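Local coordinates for flagellar biosynthesis protein FlhA (Bacillus subtilis, PDB 3MIX), which takes part in the export of flagellar proteins as a membrane component of the flagellar type III secretion system, seen here as its cytosolic domain, at residues A[346-350]-A[362-367]. Residue numbers count along the deposited sequence, not the author numbering.
Sequences RMYVK and VLSYNE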
loop_
_atom_site.group_PDB
_atom_site.type_symbol
_atom_site.label_atom_id
_atom_site.label_comp_id
_atom_site.label_asym_id
_atom_site.label_seq_id
_atom_site.Cartn_x
_atom_site.Cartn_y
_atom_site.Cartn_z
ATOM N N ARG A 346 -15.106 -3.445 11.844
ATOM C CA ARG A 346 -13.874 -2.809 11.369
ATOM C C ARG A 346 -13.624 -2.885 9.862
ATOM O O ARG A 346 -13.413 -1.861 9.205
ATOM C CB ARG A 346 -12.701 -3.424 12.106
ATOM C CG ARG A 346 -11.435 -2.678 11.917
ATOM C CD ARG A 346 -10.379 -3.628 11.414
ATOM N NE ARG A 346 -9.472 -2.858 10.601
ATOM C CZ ARG A 346 -9.293 -2.977 9.298
ATOM N NH1 ARG A 346 -8.449 -2.148 8.737
ATOM N NH2 ARG A 346 -9.898 -3.905 8.571
ATOM N N MET A 347 -13.633 -4.101 9.330
ATOM C CA MET A 347 -13.438 -4.328 7.905
ATOM C C MET A 347 -14.501 -3.603 7.052
ATOM O O MET A 347 -14.192 -3.063 5.994
ATOM C CB MET A 347 -13.378 -5.837 7.623
ATOM C CG MET A 347 -14.132 -6.304 6.400
ATOM S SD MET A 347 -13.848 -8.044 5.988
ATOM C CE MET A 347 -14.493 -8.874 7.439
ATOM N N TYR A 348 -15.733 -3.547 7.538
ATOM C CA TYR A 348 -16.803 -2.867 6.797
ATOM C C TYR A 348 -16.719 -1.341 6.856
ATOM O O TYR A 348 -16.993 -0.668 5.866
ATOM C CB TYR A 348 -18.169 -3.374 7.251
ATOM C CG TYR A 348 -18.347 -4.861 7.022
ATOM C CD1 TYR A 348 -18.594 -5.363 5.740
ATOM C CD2 TYR A 348 -18.242 -5.769 8.080
ATOM C CE1 TYR A 348 -18.752 -6.724 5.518
ATOM C CE2 TYR A 348 -18.394 -7.137 7.868
ATOM C CZ TYR A 348 -18.650 -7.602 6.584
ATOM O OH TYR A 348 -18.812 -8.944 6.360
ATOM N N VAL A 349 -16.329 -0.802 8.011
ATOM C CA VAL A 349 -16.098 0.639 8.155
ATOM C C VAL A 349 -15.046 1.078 7.139
ATOM O O VAL A 349 -15.206 2.103 6.458
ATOM C CB VAL A 349 -15.632 1.017 9.593
ATOM C CG1 VAL A 349 -15.288 2.500 9.693
ATOM C CG2 VAL A 349 -16.685 0.645 10.619
ATOM N N LYS A 350 -13.987 0.275 7.033
ATOM C CA LYS A 350 -12.888 0.529 6.104
ATOM C C LYS A 350 -13.325 0.552 4.639
ATOM O O LYS A 350 -12.968 1.474 3.895
ATOM C CB LYS A 350 -11.749 -0.479 6.324
ATOM C CG LYS A 350 -10.546 -0.243 5.433
ATOM C CD LYS A 350 -9.802 1.014 5.810
ATOM C CE LYS A 350 -8.801 1.394 4.735
ATOM N NZ LYS A 350 -8.051 2.627 5.126
ATOM N N VAL A 362 -8.167 2.690 10.087
ATOM C CA VAL A 362 -9.318 2.192 10.816
ATOM C C VAL A 362 -8.872 0.970 11.600
ATOM O O VAL A 362 -8.552 -0.073 11.027
ATOM C CB VAL A 362 -10.493 1.865 9.869
ATOM C CG1 VAL A 362 -11.709 1.370 10.647
ATOM C CG2 VAL A 362 -10.848 3.086 9.062
ATOM N N LEU A 363 -8.824 1.119 12.916
ATOM C CA LEU A 363 -8.337 0.052 13.780
ATOM C C LEU A 363 -9.472 -0.593 14.546
ATOM O O LEU A 363 -10.532 -0.000 14.694
ATOM C CB LEU A 363 -7.284 0.586 14.753
ATOM C CG LEU A 363 -6.030 1.240 14.166
ATOM C CD1 LEU A 363 -5.064 1.575 15.301
ATOM C CD2 LEU A 363 -5.355 0.359 13.079
ATOM N N SER A 364 -9.253 -1.814 15.012
ATOM C CA SER A 364 -10.147 -2.417 15.982
ATOM C C SER A 364 -9.477 -2.456 17.377
ATOM O O SER A 364 -8.246 -2.429 17.483
ATOM C CB SER A 364 -10.618 -3.795 15.519
ATOM O OG SER A 364 -9.793 -4.829 16.005
ATOM N N TYR A 365 -10.293 -2.510 18.428
ATOM C CA TYR A 365 -9.794 -2.489 19.809
ATOM C C TYR A 365 -8.810 -3.612 20.068
ATOM O O TYR A 365 -7.858 -3.442 20.822
ATOM C CB TYR A 365 -10.949 -2.583 20.820
ATOM C CG TYR A 365 -12.073 -1.602 20.580
ATOM C CD1 TYR A 365 -11.846 -0.227 20.620
ATOM C CD2 TYR A 365 -13.363 -2.049 20.321
ATOM C CE1 TYR A 365 -12.881 0.689 20.398
ATOM C CE2 TYR A 365 -14.406 -1.144 20.102
ATOM C CZ TYR A 365 -14.156 0.223 20.136
ATOM O OH TYR A 365 -15.185 1.119 19.914
ATOM N N ASN A 366 -9.041 -4.756 19.427
ATOM C CA ASN A 366 -8.196 -5.940 19.582
ATOM C C ASN A 366 -6.875 -5.899 18.798
ATOM O O ASN A 366 -6.129 -6.893 18.768
ATOM C CB ASN A 366 -8.987 -7.195 19.204
ATOM C CG ASN A 366 -10.012 -7.595 20.258
ATOM O OD1 ASN A 366 -10.687 -8.615 20.107
ATOM N ND2 ASN A 366 -10.138 -6.799 21.329
ATOM N N GLU A 367 -6.602 -4.764 18.155
ATOM C CA GLU A 367 -5.357 -4.566 17.412
ATOM C C GLU A 367 -4.460 -3.622 18.193
ATOM O O GLU A 367 -3.276 -3.486 17.899
ATOM C CB GLU A 367 -5.628 -4.050 15.986
ATOM C CG GLU A 367 -6.563 -4.966 15.171
ATOM C CD GLU A 367 -6.979 -4.385 13.840
ATOM O OE1 GLU A 367 -6.857 -3.155 13.643
ATOM O OE2 GLU A 367 -7.438 -5.164 12.976
#
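Val362 packs its side chain against one flank of helix 343-353, its CG1 3.9 Å from Val349 CG1 and its CG2 4.0 Å from Lys350 CD. Here the helix of a beta-alpha-beta unit packs on its second strand: strand 339-341, the helix, then strand 362-364, which pairs parallel to the first through Leu363. The local axes run nearly antiparallel, at 173° and 8.2 Å apart, as expected when a helix returns the chain for a parallel strand. Val349 also touches Leu339, so the helix covers both strands. Arg346 lies along the strand, its CG 3.9 Å from Ser364 CB, and its guanidinium continues in salt bridges to Glu262 of helix 257-267 and to Glu233 just after helix 220-232. Glu367, paired with Arg265, turns back after the strand and accepts a hydrogen bond from Ser364 N at OE1 (3.1 Å); its OE2 lies 3.9 Å from Arg346 NE, a long, out-of-plane salt bridge of charge alone. That same NE donates to the backbone carbonyl of Val362, with NE to O at 3.0 Å.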